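Local coordinates for acetylxylan esterase (Geobacillus stearothermophilus, PDB 5BN1), which removes acetyl groups from the xylose units of xylan and xylo-oligosaccharides, as a serine esterase of the GDSL family working as a homooctamer, at residues A[71-76]-A[85-90]; A[64-69]-A[118-123]; A[206-209]-A[214-217]. The protein carries 1 engineered substitution. All coordinates share one frame; numbering follows the deposited sequence.

Contact 1 (A[71-76]-A[85-90]); sequences ARWEED and VSIMIG
Trp-73 reaches from helix 66-78 down to the strand beneath it, and the benzo corner of its indole carries the contact. Trp-73 CH2 lies 3.8 Å from Ile-87 CD1, with Ile-87 CG1 only slightly farther, and the two side chains cross at about a right angle. A lighter touch comes from Val-85, whose CG1 stands 4.3 Å from Trp-73 CH2 and, like the isoleucine, approaches the ring obliquely. Val-85 and Ile-87 alternate with Ser-86 along the strand, which is why both point to the helix while Ser-86 turns to the other face of the sheet. This is one step of the three-layer alpha/beta/alpha sandwich of an SGNH hydrolase: helix 66-78 leads into strand 84-88, the middle strand of the parallel sheet. The indole is set by its first torsion: with CG swung away from the backbone N (chi1 -163°), its far corner reaches the strand. Its NE1 is hydrogen-bonded to Thr-124 at the end of helix 110-124, which ties the polar edge. One turn of helix is braced beside the tryptophan by a salt bridge, Arg-72 NH1 to Asp-76 OD2 at 2.8 Å. The carboxylate oxygen lies almost in the guanidinium plane, and the N-H comes to the side of OD2 that faces away from the other oxygen. Arg-72 NH1 also bonds the backbone O of Lys-59, so this buried aspartate is held by an arginine itself anchored to a neighbouring loop.

Contact 2 (A[64-69]-A[118-123]); sequences NTVRDL and RSLVLE
Leu-120 of helix 110-124 packs against the first turn of helix 66-78, and between the two segments only hydrocarbon meets hydrocarbon. One methyl does the touching: CD1 of Leu-120 lies 4.0 Å from Val-66 CG2, and the same CD1 is 4.2 Å from Leu-69 CB. The side chains of Val-66 and Leu-120 run antiparallel alongside one another. In Val-66 it is the branch anti to the backbone N, CG2, that meets the leucine.

The polar bonds of the first segment fix the start of its helix. Thr-65 is the N-cap and forms a capping box with Asp-68. The Thr-65 N donates to Asp-68 OD2 over 3.0 Å in a nearly straight bond that uses the anti lone pair; the reciprocal bond, Asp-68 N to Thr-65 OG1, is weak, as is a further one from Arg-67 N. The next N-H, of Val-66, goes to Asp-93 of helix 91-99, and Arg-67 forms a salt bridge with Glu-112 on helix 110-124. Asn-64 O accepts from Asn-92 ND2, so this helix start adjoins an inferred transition-state stabiliser.

Leu-120 also touches Trp-73 farther along helix 66-78. Beneath the pair, Leu-69 packs on Ile-89, in the chain that leads out of strand 84-88.

Contact 3 (A[206-209]-A[214-217]); sequences AFLR and EIVR. Engineered in segment 214-217: Ile-215 (natural residue Trp).
Arg-209 and Glu-214 form a salt bridge across the turn that ends helix 197-211, with Arg-209 NE donating to Glu-214 OE2 over 2.9 Å. The bond is bent, 131° at the hydrogen, and the donor comes from above the carboxylate plane instead of within it. Between these two residues the bond runs through NE; NH2 of Arg-209 stays 3.6 Å from Glu-214 OE2. An imidazole, probably from the crystallisation liquor, lies close to that carboxylate. Each side chain has its CG anti to the backbone N (chi1 177° for Arg-209, -169° for Glu-214), and the extended stems leave in the same direction and lie alongside, their CG atoms 3.8 Å apart. With an alanine at Glu-214 the carboxylate and its stem are gone, and the Arg-209 guanidinium would probably lose this mate and be freer to turn.

Deeper in, Leu-208 CD1 meets CD1 of Ile-215, an engineered residue replacing tryptophan, at 4.3 Å. Leu-208 is backed by Val-41, Leu-44 and Leu-45 of helix 37-48. Ile-215 packs on Phe-213 of a second subunit. The contact holds the start of the C-terminal tail beside the last helix of the SGNH fold, from which Arg-217 goes on to a salt bridge with Glu-51 of the second subunit, at an interface of the octamer.

How the contacts relate
Contacts 1 and 2 share helix 66-78 and adjoin: their centres are 6 Å apart, and contact 1 is nested in the chain loop that contact 2 closes. Ile-89 CG1, from the end of the strand segment, lies 3.5 Å from Val-66 N at the helix start. Contact 2 is the nearer to the presumed oxyanion site, Leu-69 being about 9 Å, side chain to side chain, from both Gly-63 and Asn-92, the inferred transition-state stabilisers; in contact 1, Ile-87 is about 12 Å from Asn-92 by the same measure. Contact 3 lies across the chain's centre, its centre about 24 Å from that of contact 1 and 27 Å from that of contact 2. Ser-86 OG nevertheless meets Phe-207 CE2 at 3.5 Å, so the strand touches helices on both faces of the sheet.

Contact 1 (A[71-76]-A[85-90])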
loop_
_atom_site.group_PDB
_atom_site.type_symbol
_atom_site.label_atom_id
_atom_site.label_comp_id
_atom_site.label_asym_id
_atom_site.label_seq_id
_atom_site.Cartn_x
_atom_site.Cartn_y
_atom_site.Cartn_z
ATOM N N ALA A 71 21.370 15.487 -22.837
ATOM C CA ALA A 71 20.590 14.481 -23.522
ATOM C C ALA A 71 19.121 14.872 -23.608
ATOM O O ALA A 71 18.395 14.377 -24.498
ATOM C CB ALA A 71 20.799 13.125 -22.845
ATOM N N ARG A 72 18.619 15.705 -22.706
ATOM C CA ARG A 72 17.226 16.115 -22.625
ATOM C C ARG A 72 16.938 17.553 -22.916
ATOM O O ARG A 72 15.845 18.057 -22.750
ATOM C CB ARG A 72 16.557 15.700 -21.294
ATOM C CG ARG A 72 17.083 16.394 -20.048
ATOM C CD ARG A 72 16.633 15.630 -18.827
ATOM N NE ARG A 72 17.087 16.240 -17.584
ATOM C CZ ARG A 72 16.433 17.187 -16.888
ATOM N NH1 ARG A 72 15.296 17.756 -17.349
ATOM N NH2 ARG A 72 16.932 17.709 -15.754
ATOM N N TRP A 73 17.938 18.274 -23.380
ATOM C CA TRP A 73 17.903 19.713 -23.473
ATOM C C TRP A 73 16.834 20.146 -24.529
ATOM O O TRP A 73 16.116 21.111 -24.315
ATOM C CB TRP A 73 19.289 20.301 -23.864
ATOM C CG TRP A 73 19.370 21.725 -23.583
ATOM C CD1 TRP A 73 19.310 22.799 -24.467
ATOM C CD2 TRP A 73 19.609 22.301 -22.314
ATOM N NE1 TRP A 73 19.462 23.952 -23.787
ATOM C CE2 TRP A 73 19.724 23.686 -22.459
ATOM C CE3 TRP A 73 19.792 21.736 -21.009
ATOM C CZ2 TRP A 73 19.946 24.524 -21.425
ATOM C CZ3 TRP A 73 20.051 22.559 -19.995
ATOM C CH2 TRP A 73 20.102 23.945 -20.151
ATOM N N GLU A 74 16.781 19.443 -25.651
ATOM C CA GLU A 74 15.849 19.884 -26.667
ATOM C C GLU A 74 14.410 19.797 -26.173
ATOM O O GLU A 74 13.652 20.755 -26.355
ATOM C CB GLU A 74 15.995 18.970 -27.907
ATOM C CG GLU A 74 15.134 19.352 -29.108
ATOM C CD GLU A 74 15.291 20.781 -29.585
ATOM O OE1 GLU A 74 14.199 21.360 -29.896
ATOM O OE2 GLU A 74 16.457 21.313 -29.638
ATOM N N GLU A 75 14.050 18.674 -25.606
ATOM C CA GLU A 75 12.709 18.467 -25.137
ATOM C C GLU A 75 12.403 19.276 -23.896
ATOM O O GLU A 75 11.353 19.879 -23.731
ATOM C CB GLU A 75 12.456 16.996 -25.020
ATOM C CG GLU A 75 11.357 16.471 -24.129
ATOM C CD GLU A 75 11.749 15.045 -23.648
ATOM O OE1 GLU A 75 12.564 14.880 -22.660
ATOM O OE2 GLU A 75 11.271 14.083 -24.318
ATOM N N ASP A 76 13.343 19.293 -22.949
ATOM C CA ASP A 76 13.022 19.901 -21.642
ATOM C C ASP A 76 13.349 21.339 -21.437
ATOM O O ASP A 76 12.835 21.994 -20.505
ATOM C CB ASP A 76 13.707 19.094 -20.468
ATOM C CG ASP A 76 13.103 17.747 -20.258
ATOM O OD1 ASP A 76 12.029 17.378 -20.874
ATOM O OD2 ASP A 76 13.623 16.928 -19.457
ATOM N N VAL A 85 16.272 30.880 -18.410
ATOM C CA VAL A 85 16.685 29.534 -18.012
ATOM C C VAL A 85 17.711 29.630 -16.923
ATOM O O VAL A 85 18.763 30.228 -16.992
ATOM C CB VAL A 85 17.278 28.698 -19.190
ATOM C CG1 VAL A 85 17.717 27.284 -18.748
ATOM C CG2 VAL A 85 16.281 28.545 -20.270
ATOM N N SER A 86 17.390 28.987 -15.774
ATOM C CA SER A 86 18.237 28.861 -14.593
ATOM C C SER A 86 18.793 27.414 -14.548
ATOM O O SER A 86 18.049 26.448 -14.677
ATOM C CB SER A 86 17.512 29.112 -13.253
ATOM O OG SER A 86 18.358 29.002 -12.179
ATOM N N ILE A 87 20.116 27.341 -14.515
ATOM C CA ILE A 87 20.841 26.064 -14.513
ATOM C C ILE A 87 21.606 25.959 -13.212
ATOM O O ILE A 87 22.418 26.786 -12.840
ATOM C CB ILE A 87 21.854 25.931 -15.701
ATOM C CG1 ILE A 87 21.086 26.251 -16.981
ATOM C CG2 ILE A 87 22.529 24.578 -15.659
ATOM C CD1 ILE A 87 22.094 26.526 -18.133
ATOM N N MET A 88 21.440 24.801 -12.498
ATOM C CA MET A 88 22.293 24.436 -11.350
ATOM C C MET A 88 22.623 22.970 -11.496
ATOM O O MET A 88 21.869 22.039 -11.278
ATOM C CB MET A 88 21.671 24.678 -9.951
ATOM C CG MET A 88 22.675 24.410 -8.866
ATOM S SD MET A 88 22.298 25.112 -7.248
ATOM C CE MET A 88 20.649 24.497 -7.024
ATOM N N ILE A 89 23.890 22.774 -11.964
ATOM C CA ILE A 89 24.381 21.422 -12.274
ATOM C C ILE A 89 25.855 21.335 -11.967
ATOM O O ILE A 89 26.604 22.331 -11.941
ATOM C CB ILE A 89 24.091 21.041 -13.723
ATOM C CG1 ILE A 89 24.061 19.520 -13.976
ATOM C CG2 ILE A 89 25.078 21.825 -14.675
ATOM C CD1 ILE A 89 22.780 18.862 -13.427
ATOM N N GLY A 90 26.279 20.129 -11.579
ATOM C CA GLY A 90 27.700 19.839 -11.183
ATOM C C GLY A 90 27.859 19.052 -9.919
ATOM O O GLY A 90 28.864 18.429 -9.726
#

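Contact 2 (A[64-69]-A[118-123])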
loop_
_atom_site.group_PDB
_atom_site.type_symbol
_atom_site.label_atom_id
_atom_site.label_comp_id
_atom_site.label_asym_id
_atom_site.label_seq_id
_atom_site.Cartn_x
_atom_site.Cartn_y
_atom_site.Cartn_z
ATOM N N ASN A 64 20.888 13.854 -11.991
ATOM C CA ASN A 64 21.505 14.329 -13.273
ATOM C C ASN A 64 22.868 15.001 -13.096
ATOM O O ASN A 64 23.171 15.673 -12.135
ATOM C CB ASN A 64 20.576 15.333 -13.961
ATOM C CG ASN A 64 19.508 14.777 -14.795
ATOM O OD1 ASN A 64 19.182 13.521 -14.830
ATOM N ND2 ASN A 64 19.046 15.642 -15.587
ATOM N N THR A 65 23.679 14.760 -14.132
ATOM C CA THR A 65 24.918 15.482 -14.394
ATOM C C THR A 65 24.612 16.369 -15.620
ATOM O O THR A 65 23.573 16.329 -16.236
ATOM C CB THR A 65 26.009 14.542 -14.734
ATOM O OG1 THR A 65 25.679 13.881 -15.996
ATOM C CG2 THR A 65 26.270 13.477 -13.697
ATOM N N VAL A 66 25.630 17.119 -16.000
ATOM C CA VAL A 66 25.423 17.979 -17.208
ATOM C C VAL A 66 25.304 17.108 -18.468
ATOM O O VAL A 66 24.691 17.522 -19.453
ATOM C CB VAL A 66 26.534 19.036 -17.317
ATOM C CG1 VAL A 66 27.862 18.453 -17.825
ATOM C CG2 VAL A 66 26.075 20.162 -18.247
ATOM N N ARG A 67 25.830 15.900 -18.440
ATOM C CA ARG A 67 25.732 14.981 -19.545
ATOM C C ARG A 67 24.246 14.600 -19.714
ATOM O O ARG A 67 23.656 14.534 -20.817
ATOM C CB ARG A 67 26.547 13.781 -19.290
ATOM C CG ARG A 67 26.492 12.750 -20.423
ATOM C CD ARG A 67 27.209 11.451 -20.016
ATOM N NE ARG A 67 28.616 11.602 -19.609
ATOM C CZ ARG A 67 29.278 10.861 -18.744
ATOM N NH1 ARG A 67 28.627 9.883 -18.017
ATOM N NH2 ARG A 67 30.532 11.044 -18.515
ATOM N N ASP A 68 23.514 14.382 -18.579
ATOM C CA ASP A 68 22.126 14.137 -18.674
ATOM C C ASP A 68 21.335 15.346 -19.125
ATOM O O ASP A 68 20.316 15.195 -19.841
ATOM C CB ASP A 68 21.594 13.678 -17.305
ATOM C CG ASP A 68 22.268 12.435 -16.825
ATOM O OD1 ASP A 68 22.217 11.382 -17.549
ATOM O OD2 ASP A 68 22.808 12.384 -15.690
ATOM N N LEU A 69 21.706 16.525 -18.677
ATOM C CA LEU A 69 21.070 17.759 -19.195
ATOM C C LEU A 69 21.144 17.855 -20.692
ATOM O O LEU A 69 20.169 18.079 -21.338
ATOM C CB LEU A 69 21.633 18.997 -18.582
ATOM C CG LEU A 69 21.525 19.199 -17.090
ATOM C CD1 LEU A 69 21.760 20.622 -16.674
ATOM C CD2 LEU A 69 20.202 18.793 -16.514
ATOM N N ARG A 118 29.225 24.836 -21.374
ATOM C CA ARG A 118 29.498 25.980 -22.270
ATOM C C ARG A 118 28.645 25.847 -23.494
ATOM O O ARG A 118 28.046 26.851 -23.956
ATOM C CB ARG A 118 31.001 26.095 -22.575
ATOM C CG ARG A 118 31.319 27.201 -23.589
ATOM C CD ARG A 118 32.819 27.289 -23.630
ATOM N NE ARG A 118 33.187 28.261 -24.648
ATOM C CZ ARG A 118 33.285 27.941 -25.908
ATOM N NH1 ARG A 118 33.106 26.762 -26.459
ATOM N NH2 ARG A 118 33.665 28.940 -26.746
ATOM N N SER A 119 28.606 24.683 -24.131
ATOM C CA SER A 119 27.837 24.506 -25.291
ATOM C C SER A 119 26.361 24.689 -25.112
ATOM O O SER A 119 25.646 25.316 -25.948
ATOM C CB SER A 119 28.048 23.123 -25.874
ATOM O OG SER A 119 27.259 22.885 -27.002
ATOM N N LEU A 120 25.830 24.224 -23.987
ATOM C CA LEU A 120 24.430 24.401 -23.692
ATOM C C LEU A 120 24.136 25.920 -23.551
ATOM O O LEU A 120 23.057 26.345 -23.985
ATOM C CB LEU A 120 24.038 23.645 -22.380
ATOM C CG LEU A 120 23.993 22.155 -22.640
ATOM C CD1 LEU A 120 23.753 21.465 -21.274
ATOM C CD2 LEU A 120 23.005 21.608 -23.597
ATOM N N VAL A 121 24.947 26.656 -22.884
ATOM C CA VAL A 121 24.721 28.086 -22.640
ATOM C C VAL A 121 24.756 28.815 -23.968
ATOM O O VAL A 121 23.893 29.603 -24.275
ATOM C CB VAL A 121 25.630 28.677 -21.658
ATOM C CG1 VAL A 121 25.456 30.148 -21.529
ATOM C CG2 VAL A 121 25.414 28.007 -20.255
ATOM N N LEU A 122 25.777 28.496 -24.779
ATOM C CA LEU A 122 25.842 29.231 -26.062
ATOM C C LEU A 122 24.773 28.890 -26.974
ATOM O O LEU A 122 24.332 29.834 -27.761
ATOM C CB LEU A 122 27.258 28.895 -26.714
ATOM C CG LEU A 122 28.477 29.414 -26.078
ATOM C CD1 LEU A 122 29.772 28.818 -26.731
ATOM C CD2 LEU A 122 28.488 30.939 -26.067
ATOM N N GLU A 123 24.267 27.685 -27.025
ATOM C CA GLU A 123 23.163 27.263 -27.884
ATOM C C GLU A 123 21.857 27.971 -27.435
ATOM O O GLU A 123 20.963 28.302 -28.237
ATOM C CB GLU A 123 22.972 25.714 -27.827
ATOM C CG GLU A 123 21.685 25.166 -28.413
ATOM C CD GLU A 123 21.392 23.694 -28.076
ATOM O OE1 GLU A 123 22.280 22.951 -27.517
ATOM O OE2 GLU A 123 20.239 23.312 -28.392
#

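Contact 3 (A[206-209]-A[214-217])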
loop_
_atom_site.group_PDB
_atom_site.type_symbol
_atom_site.label_atom_id
_atom_site.label_comp_id
_atom_site.label_asym_id
_atom_site.label_seq_id
_atom_site.Cartn_x
_atom_site.Cartn_y
_atom_site.Cartn_z
ATOM N N ALA A 206 19.774 33.385 -2.327
ATOM C CA ALA A 206 20.880 33.729 -3.305
ATOM C C ALA A 206 20.353 33.913 -4.666
ATOM O O ALA A 206 20.832 34.892 -5.393
ATOM C CB ALA A 206 21.931 32.652 -3.228
ATOM N N PHE A 207 19.432 33.123 -5.152
ATOM C CA PHE A 207 18.788 33.275 -6.451
ATOM C C PHE A 207 18.115 34.640 -6.525
ATOM O O PHE A 207 18.301 35.403 -7.517
ATOM C CB PHE A 207 17.899 32.146 -6.767
ATOM C CG PHE A 207 17.253 32.274 -8.091
ATOM C CD1 PHE A 207 16.066 32.973 -8.263
ATOM C CD2 PHE A 207 17.854 31.686 -9.211
ATOM C CE1 PHE A 207 15.496 33.106 -9.508
ATOM C CE2 PHE A 207 17.272 31.813 -10.452
ATOM C CZ PHE A 207 16.086 32.518 -10.591
ATOM N N LEU A 208 17.249 34.897 -5.534
ATOM C CA LEU A 208 16.496 36.122 -5.551
ATOM C C LEU A 208 17.367 37.361 -5.590
ATOM O O LEU A 208 17.040 38.343 -6.349
ATOM C CB LEU A 208 15.512 36.134 -4.349
ATOM C CG LEU A 208 14.325 35.181 -4.470
ATOM C CD1 LEU A 208 13.632 34.960 -3.156
ATOM C CD2 LEU A 208 13.299 35.604 -5.519
ATOM N N ARG A 209 18.442 37.357 -4.856
ATOM C CA ARG A 209 19.365 38.487 -4.794
ATOM C C ARG A 209 19.833 38.790 -6.220
ATOM O O ARG A 209 19.837 39.944 -6.708
ATOM C CB ARG A 209 20.462 38.199 -3.859
ATOM C CG ARG A 209 21.493 39.340 -3.815
ATOM C CD ARG A 209 22.727 38.872 -3.128
ATOM N NE ARG A 209 23.641 39.866 -2.640
ATOM C CZ ARG A 209 24.863 39.587 -2.159
ATOM N NH1 ARG A 209 25.322 38.308 -2.095
ATOM N NH2 ARG A 209 25.641 40.586 -1.712
ATOM N N GLU A 214 16.577 41.423 -2.911
ATOM C CA GLU A 214 17.591 41.121 -1.933
ATOM C C GLU A 214 16.936 41.088 -0.548
ATOM O O GLU A 214 16.298 42.039 -0.134
ATOM C CB GLU A 214 18.765 42.153 -2.008
ATOM C CG GLU A 214 19.950 41.682 -1.182
ATOM C CD GLU A 214 21.196 42.549 -1.322
ATOM O OE1 GLU A 214 21.006 43.766 -1.559
ATOM O OE2 GLU A 214 22.345 42.019 -1.175
ATOM N N ILE A 215 16.970 39.945 0.118
ATOM C CA ILE A 215 16.466 39.815 1.499
ATOM C C ILE A 215 17.672 40.040 2.420
ATOM O O ILE A 215 18.720 39.348 2.343
ATOM C CB ILE A 215 15.879 38.426 1.677
ATOM C CG1 ILE A 215 14.742 38.274 0.715
ATOM C CG2 ILE A 215 15.727 38.092 3.181
ATOM C CD1 ILE A 215 14.145 36.889 0.652
ATOM N N VAL A 216 17.558 41.029 3.308
ATOM C CA VAL A 216 18.647 41.343 4.226
ATOM C C VAL A 216 18.160 41.460 5.658
ATOM O O VAL A 216 16.956 41.685 5.886
ATOM C CB VAL A 216 19.308 42.716 3.801
ATOM C CG1 VAL A 216 20.069 42.560 2.503
ATOM C CG2 VAL A 216 18.219 43.792 3.624
ATOM N N ARG A 217 19.091 41.289 6.588
ATOM C CA ARG A 217 18.812 41.507 8.026
ATOM C C ARG A 217 18.251 42.913 8.303
ATOM O O ARG A 217 18.715 43.914 7.696
ATOM C CB ARG A 217 20.069 41.402 8.919
ATOM C CG ARG A 217 20.698 40.044 9.144
ATOM C CD ARG A 217 22.182 40.278 9.416
ATOM N NE ARG A 217 22.932 39.038 9.514
ATOM C CZ ARG A 217 22.863 38.191 10.555
ATOM N NH1 ARG A 217 22.059 38.452 11.585
ATOM N NH2 ARG A 217 23.595 37.061 10.551
#